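Local coordinates for putative uncharacterized protein (Pyrococcus abyssi virus 1, PDB 4HR1) that is of unknown function but folds as a bromodomain-like helical bundle, found in an assembly of two chains, at residues Ile20-Gly25 with Ser112-Ser117; Lys44-Glu49 with Lys89-Val94. One frame throughout, in Å; residues are numbered along the deposited sequence.

Contact 1 of 2, residues Ile20-Gly25 with Ser112-Ser117; sequences IAFLKG and SDYLDS
Y114, whose ring lies against F22, is tied at its OH by a hydrogen bond to the backbone of the other protein chain, which fixes the far end of this buried tyrosine. The two rings meet rim to rim, centroids 5.9 Å apart and planes inclined at 52°, with neither over the face of the other. F22 CE2 lies 3.6 Å from Y114 CE2, oblique to the tyrosine ring, and Y114 CE2 sits at the edge of the F22 ring, close to its plane. A methyl of L115 fills in beside the root of the phenylalanine: L115 CD2 lies 4.0 Å from both F22 CB and F22 CD2. With CG anti to the backbone N (chi1 -173°), F22 reaches out from helix 5-30 to meet both partners. Two aromatic side chains of the other chain join the cluster, each edge-to-face with F22, while M96 of helix 72-98 touches F22 and L115. Nearby, D116 OD1 accepts a hydrogen bond from W15 NE1, a polar tie between the same two helices. This apolar, aromatic-rich seam seats the short helix 109-119 on helix 5-30 of the bundle and continues into the other chain.

Contact 2 of 2, residues Lys44-Glu49 with Lys89-Val94; sequences KERVDE and KEQIIV
R46 and Q91 meet at the surface of the helical bundle, where helix 34-63 runs beside helix 72-98; the CA atoms of R46 and Q91 are 10.8 Å apart, and both side chains reach into that gap. From CB the arginine sets off toward the facing helix, then bends at CG and CD (chi2 -106°, chi3 -72°). R46 CD is still 5.2 Å from the Q91 atom modelled as NE2, and R46 CB and CG lie farther off, so the aliphatic part makes no contact with Q91; the side chain as a whole also packs on V84, D87 and I88 of helix 72-98. The gap narrows at the guanidinium: R46 NE and R46 CZ are each 3.9 Å from Q91 NE2, and R46 NH1 comes to 3.1 Å from it, whereas R46 NH2 lies farther off, at 5.1 Å. The amide reaches the guanidinium at its edge, near its plane, with the two flat groups turned 70° apart and the side chains crossing at about a right angle. Q91 also leans on L43, and deeper between the helices the buried V47 and I92 both touch I20. One turn of helix 34-63 carries a salt-bridge network as well: D48 OD2 pairs with R17 NH1 of helix 5-30, K44 NZ makes a long salt bridge to E45 OE1, and K44 NZ donates to the syn lone pair of D48 OD1 at 3.1 Å.

Overall arrangement
Contact 2 is nested inside the chain loop that contact 1 closes, and the two centres lie about 13 Å apart. Helix 5-30 of contact 1 links them: its I20 and L23 touch residues of contact 2. I20 CD1 lies 3.6 Å from K44 CA and also packs on V47. On the other helix of contact 2, I20 CG1 is 3.9 Å from I92 CD1, and L23 adds a looser touch on the same isoleucine. Helix 5-30 thus packs on both helices of contact 2 while presenting F22 to helix 109-119. The settings differ: contact 1 is buried and adjoins the second chain, whereas contact 2 is a surface pairing that no other chain of the assembly touches.

Contact 1 of 2, residues Ile20-Gly25 with Ser112-Ser117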
loop_
_atom_site.group_PDB
_atom_site.type_symbol
_atom_site.label_atom_id
_atom_site.label_comp_id
_atom_site.label_asym_id
_atom_site.label_seq_id
_atom_site.Cartn_x
_atom_site.Cartn_y
_atom_site.Cartn_z
ATOM N N ILE A 20 6.642 -6.475 -3.087
ATOM C CA ILE A 20 6.598 -7.640 -2.191
ATOM C C ILE A 20 5.503 -8.609 -2.678
ATOM O O ILE A 20 5.757 -9.807 -2.757
ATOM C CB ILE A 20 6.478 -7.209 -0.686
ATOM C CG1 ILE A 20 7.857 -6.722 -0.172
ATOM C CG2 ILE A 20 5.924 -8.349 0.237
ATOM C CD1 ILE A 20 7.788 -5.757 0.888
ATOM N N ALA A 21 4.326 -8.085 -3.061
ATOM C CA ALA A 21 3.219 -8.879 -3.627
ATOM C C ALA A 21 3.722 -9.635 -4.859
ATOM O O ALA A 21 3.491 -10.844 -4.967
ATOM C CB ALA A 21 2.049 -7.969 -4.016
ATOM N N PHE A 22 4.482 -8.927 -5.742
ATOM C CA PHE A 22 5.080 -9.466 -6.968
ATOM C C PHE A 22 6.005 -10.639 -6.666
ATOM O O PHE A 22 5.837 -11.703 -7.266
ATOM C CB PHE A 22 5.825 -8.353 -7.723
ATOM C CG PHE A 22 6.360 -8.723 -9.086
ATOM C CD1 PHE A 22 7.608 -9.317 -9.225
ATOM C CD2 PHE A 22 5.641 -8.422 -10.235
ATOM C CE1 PHE A 22 8.113 -9.634 -10.487
ATOM C CE2 PHE A 22 6.158 -8.722 -11.496
ATOM C CZ PHE A 22 7.392 -9.320 -11.616
ATOM N N LEU A 23 6.961 -10.451 -5.718
ATOM C CA LEU A 23 7.931 -11.473 -5.287
ATOM C C LEU A 23 7.254 -12.716 -4.724
ATOM O O LEU A 23 7.664 -13.830 -5.059
ATOM C CB LEU A 23 8.865 -10.902 -4.221
ATOM C CG LEU A 23 10.189 -10.395 -4.695
ATOM C CD1 LEU A 23 10.574 -9.165 -3.920
ATOM C CD2 LEU A 23 11.257 -11.469 -4.576
ATOM N N LYS A 24 6.239 -12.512 -3.843
ATOM C CA LYS A 24 5.424 -13.548 -3.197
ATOM C C LYS A 24 4.797 -14.448 -4.273
ATOM O O LYS A 24 4.966 -15.675 -4.226
ATOM C CB LYS A 24 4.321 -12.886 -2.351
ATOM C CG LYS A 24 4.199 -13.436 -0.931
ATOM C CD LYS A 24 4.603 -12.409 0.122
ATOM C CE LYS A 24 3.447 -11.930 0.972
ATOM N NZ LYS A 24 2.680 -10.839 0.314
ATOM N N GLY A 25 4.165 -13.806 -5.264
ATOM C CA GLY A 25 3.523 -14.441 -6.408
ATOM C C GLY A 25 4.467 -15.217 -7.297
ATOM O O GLY A 25 4.141 -16.337 -7.707
ATOM N N SER A 112 10.394 -3.406 -13.119
ATOM C CA SER A 112 10.346 -2.068 -12.540
ATOM C C SER A 112 9.295 -1.174 -13.246
ATOM O O SER A 112 8.488 -0.530 -12.571
ATOM C CB SER A 112 11.739 -1.437 -12.539
ATOM O OG SER A 112 11.831 -0.343 -11.640
ATOM N N ASP A 113 9.272 -1.184 -14.581
ATOM C CA ASP A 113 8.314 -0.407 -15.384
ATOM C C ASP A 113 6.872 -0.900 -15.138
ATOM O O ASP A 113 5.965 -0.075 -14.968
ATOM C CB ASP A 113 8.676 -0.468 -16.886
ATOM C CG ASP A 113 9.805 0.449 -17.353
ATOM O OD1 ASP A 113 10.579 0.951 -16.486
ATOM O OD2 ASP A 113 9.947 0.629 -18.583
ATOM N N TYR A 114 6.684 -2.240 -15.069
ATOM C CA TYR A 114 5.407 -2.867 -14.748
ATOM C C TYR A 114 4.948 -2.431 -13.339
ATOM O O TYR A 114 3.815 -1.989 -13.179
ATOM C CB TYR A 114 5.515 -4.399 -14.849
ATOM C CG TYR A 114 4.343 -5.135 -14.240
ATOM C CD1 TYR A 114 3.084 -5.094 -14.835
ATOM C CD2 TYR A 114 4.495 -5.890 -13.079
ATOM C CE1 TYR A 114 1.999 -5.762 -14.274
ATOM C CE2 TYR A 114 3.420 -6.566 -12.512
ATOM C CZ TYR A 114 2.170 -6.501 -13.115
ATOM O OH TYR A 114 1.094 -7.146 -12.545
ATOM N N LEU A 115 5.848 -2.483 -12.348
ATOM C CA LEU A 115 5.534 -2.079 -10.970
ATOM C C LEU A 115 5.125 -0.624 -10.869
ATOM O O LEU A 115 4.128 -0.318 -10.220
ATOM C CB LEU A 115 6.670 -2.435 -9.985
ATOM C CG LEU A 115 6.893 -3.943 -9.750
ATOM C CD1 LEU A 115 8.122 -4.184 -8.895
ATOM C CD2 LEU A 115 5.676 -4.605 -9.129
ATOM N N ASP A 116 5.849 0.260 -11.581
ATOM C CA ASP A 116 5.587 1.697 -11.631
ATOM C C ASP A 116 4.213 1.960 -12.210
ATOM O O ASP A 116 3.527 2.854 -11.718
ATOM C CB ASP A 116 6.654 2.428 -12.474
ATOM C CG ASP A 116 8.071 2.488 -11.911
ATOM O OD1 ASP A 116 8.279 2.055 -10.754
ATOM O OD2 ASP A 116 8.973 2.949 -12.634
ATOM N N SER A 117 3.796 1.153 -13.218
ATOM C CA SER A 117 2.514 1.273 -13.927
ATOM C C SER A 117 1.317 1.056 -13.014
ATOM O O SER A 117 0.314 1.764 -13.145
ATOM C CB SER A 117 2.455 0.320 -15.125
ATOM O OG SER A 117 2.136 -1.010 -14.742
#

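Contact 2 of 2, residues Lys44-Glu49 with Lys89-Val94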
loop_
_atom_site.group_PDB
_atom_site.type_symbol
_atom_site.label_atom_id
_atom_site.label_comp_id
_atom_site.label_asym_id
_atom_site.label_seq_id
_atom_site.Cartn_x
_atom_site.Cartn_y
_atom_site.Cartn_z
ATOM N N LYS A 44 9.135 -7.401 4.070
ATOM C CA LYS A 44 7.769 -6.894 4.288
ATOM C C LYS A 44 7.653 -6.231 5.682
ATOM O O LYS A 44 7.135 -5.109 5.786
ATOM C CB LYS A 44 6.729 -8.016 4.108
ATOM C CG LYS A 44 5.279 -7.557 4.250
ATOM C CD LYS A 44 4.330 -8.750 4.380
ATOM C CE LYS A 44 3.038 -8.406 5.093
ATOM N NZ LYS A 44 3.227 -8.242 6.563
ATOM N N GLU A 45 8.207 -6.897 6.729
ATOM C CA GLU A 45 8.209 -6.352 8.085
ATOM C C GLU A 45 8.961 -5.041 8.183
ATOM O O GLU A 45 8.446 -4.112 8.803
ATOM C CB GLU A 45 8.703 -7.379 9.126
ATOM C CG GLU A 45 7.578 -8.191 9.752
ATOM C CD GLU A 45 6.393 -7.359 10.206
ATOM O OE1 GLU A 45 5.322 -7.467 9.565
ATOM O OE2 GLU A 45 6.575 -6.509 11.110
ATOM N N ARG A 46 10.141 -4.932 7.507
ATOM C CA ARG A 46 10.930 -3.685 7.439
ATOM C C ARG A 46 10.095 -2.558 6.814
ATOM O O ARG A 46 10.165 -1.414 7.284
ATOM C CB ARG A 46 12.228 -3.892 6.639
ATOM C CG ARG A 46 13.454 -4.234 7.485
ATOM C CD ARG A 46 14.423 -3.062 7.607
ATOM N NE ARG A 46 15.155 -2.788 6.364
ATOM C CZ ARG A 46 15.897 -1.702 6.152
ATOM N NH1 ARG A 46 16.519 -1.531 4.994
ATOM N NH2 ARG A 46 16.020 -0.779 7.098
ATOM N N VAL A 47 9.250 -2.892 5.805
ATOM C CA VAL A 47 8.378 -1.901 5.153
ATOM C C VAL A 47 7.295 -1.410 6.124
ATOM O O VAL A 47 7.096 -0.186 6.249
ATOM C CB VAL A 47 7.786 -2.372 3.791
ATOM C CG1 VAL A 47 6.936 -1.284 3.137
ATOM C CG2 VAL A 47 8.885 -2.829 2.845
ATOM N N ASP A 48 6.598 -2.365 6.813
ATOM C CA ASP A 48 5.532 -2.020 7.768
ATOM C C ASP A 48 6.055 -1.129 8.906
ATOM O O ASP A 48 5.371 -0.174 9.287
ATOM C CB ASP A 48 4.820 -3.270 8.322
ATOM C CG ASP A 48 4.211 -4.209 7.283
ATOM O OD1 ASP A 48 3.949 -5.388 7.631
ATOM O OD2 ASP A 48 4.010 -3.772 6.119
ATOM N N GLU A 49 7.298 -1.395 9.382
ATOM C CA GLU A 49 7.946 -0.598 10.427
ATOM C C GLU A 49 8.135 0.861 10.000
ATOM O O GLU A 49 7.657 1.774 10.677
ATOM C CB GLU A 49 9.289 -1.225 10.840
ATOM C CG GLU A 49 9.174 -2.111 12.072
ATOM C CD GLU A 49 9.869 -3.456 12.005
ATOM O OE1 GLU A 49 11.060 -3.503 11.619
ATOM O OE2 GLU A 49 9.231 -4.464 12.390
ATOM N N LYS A 89 14.091 -0.729 -1.212
ATOM C CA LYS A 89 13.953 -0.888 -2.656
ATOM C C LYS A 89 15.159 -1.650 -3.224
ATOM O O LYS A 89 14.972 -2.635 -3.933
ATOM C CB LYS A 89 13.728 0.472 -3.337
ATOM C CG LYS A 89 13.358 0.378 -4.811
ATOM C CD LYS A 89 12.759 1.675 -5.330
ATOM C CE LYS A 89 12.217 1.492 -6.734
ATOM N NZ LYS A 89 11.414 2.663 -7.192
ATOM N N GLU A 90 16.381 -1.243 -2.820
ATOM C CA GLU A 90 17.649 -1.847 -3.226
ATOM C C GLU A 90 17.666 -3.325 -2.871
ATOM O O GLU A 90 17.960 -4.156 -3.727
ATOM C CB GLU A 90 18.815 -1.095 -2.543
ATOM C CG GLU A 90 20.169 -1.211 -3.224
ATOM C CD GLU A 90 21.110 -2.301 -2.744
ATOM O OE1 GLU A 90 22.291 -2.273 -3.160
ATOM O OE2 GLU A 90 20.682 -3.180 -1.961
ATOM N N GLN A 91 17.298 -3.660 -1.620
ATOM C CA GLN A 91 17.264 -5.044 -1.141
ATOM C C GLN A 91 16.174 -5.877 -1.833
ATOM O O GLN A 91 16.338 -7.093 -1.980
ATOM C CB GLN A 91 17.123 -5.103 0.382
ATOM C CG GLN A 91 18.273 -4.493 1.180
ATOM C CD GLN A 91 18.083 -4.739 2.659
ATOM O OE1 GLN A 91 18.702 -5.635 3.251
ATOM N NE2 GLN A 91 17.192 -3.981 3.288
ATOM N N ILE A 92 15.077 -5.226 -2.276
ATOM C CA ILE A 92 13.991 -5.874 -3.024
ATOM C C ILE A 92 14.518 -6.336 -4.408
ATOM O O ILE A 92 14.350 -7.516 -4.760
ATOM C CB ILE A 92 12.736 -4.941 -3.135
ATOM C CG1 ILE A 92 11.959 -4.774 -1.782
ATOM C CG2 ILE A 92 11.803 -5.321 -4.297
ATOM C CD1 ILE A 92 11.580 -6.051 -1.032
ATOM N N ILE A 93 15.151 -5.392 -5.177
ATOM C CA ILE A 93 15.695 -5.608 -6.521
ATOM C C ILE A 93 16.772 -6.689 -6.460
ATOM O O ILE A 93 16.761 -7.635 -7.257
ATOM C CB ILE A 93 16.171 -4.271 -7.161
ATOM C CG1 ILE A 93 15.000 -3.271 -7.294
ATOM C CG2 ILE A 93 16.846 -4.510 -8.520
ATOM C CD1 ILE A 93 15.363 -1.827 -7.254
ATOM N N VAL A 94 17.639 -6.593 -5.445
ATOM C CA VAL A 94 18.687 -7.575 -5.176
ATOM C C VAL A 94 18.068 -8.967 -4.941
ATOM O O VAL A 94 18.579 -9.950 -5.473
ATOM C CB VAL A 94 19.585 -7.085 -4.003
ATOM C CG1 VAL A 94 20.466 -8.203 -3.449
ATOM C CG2 VAL A 94 20.442 -5.897 -4.445
#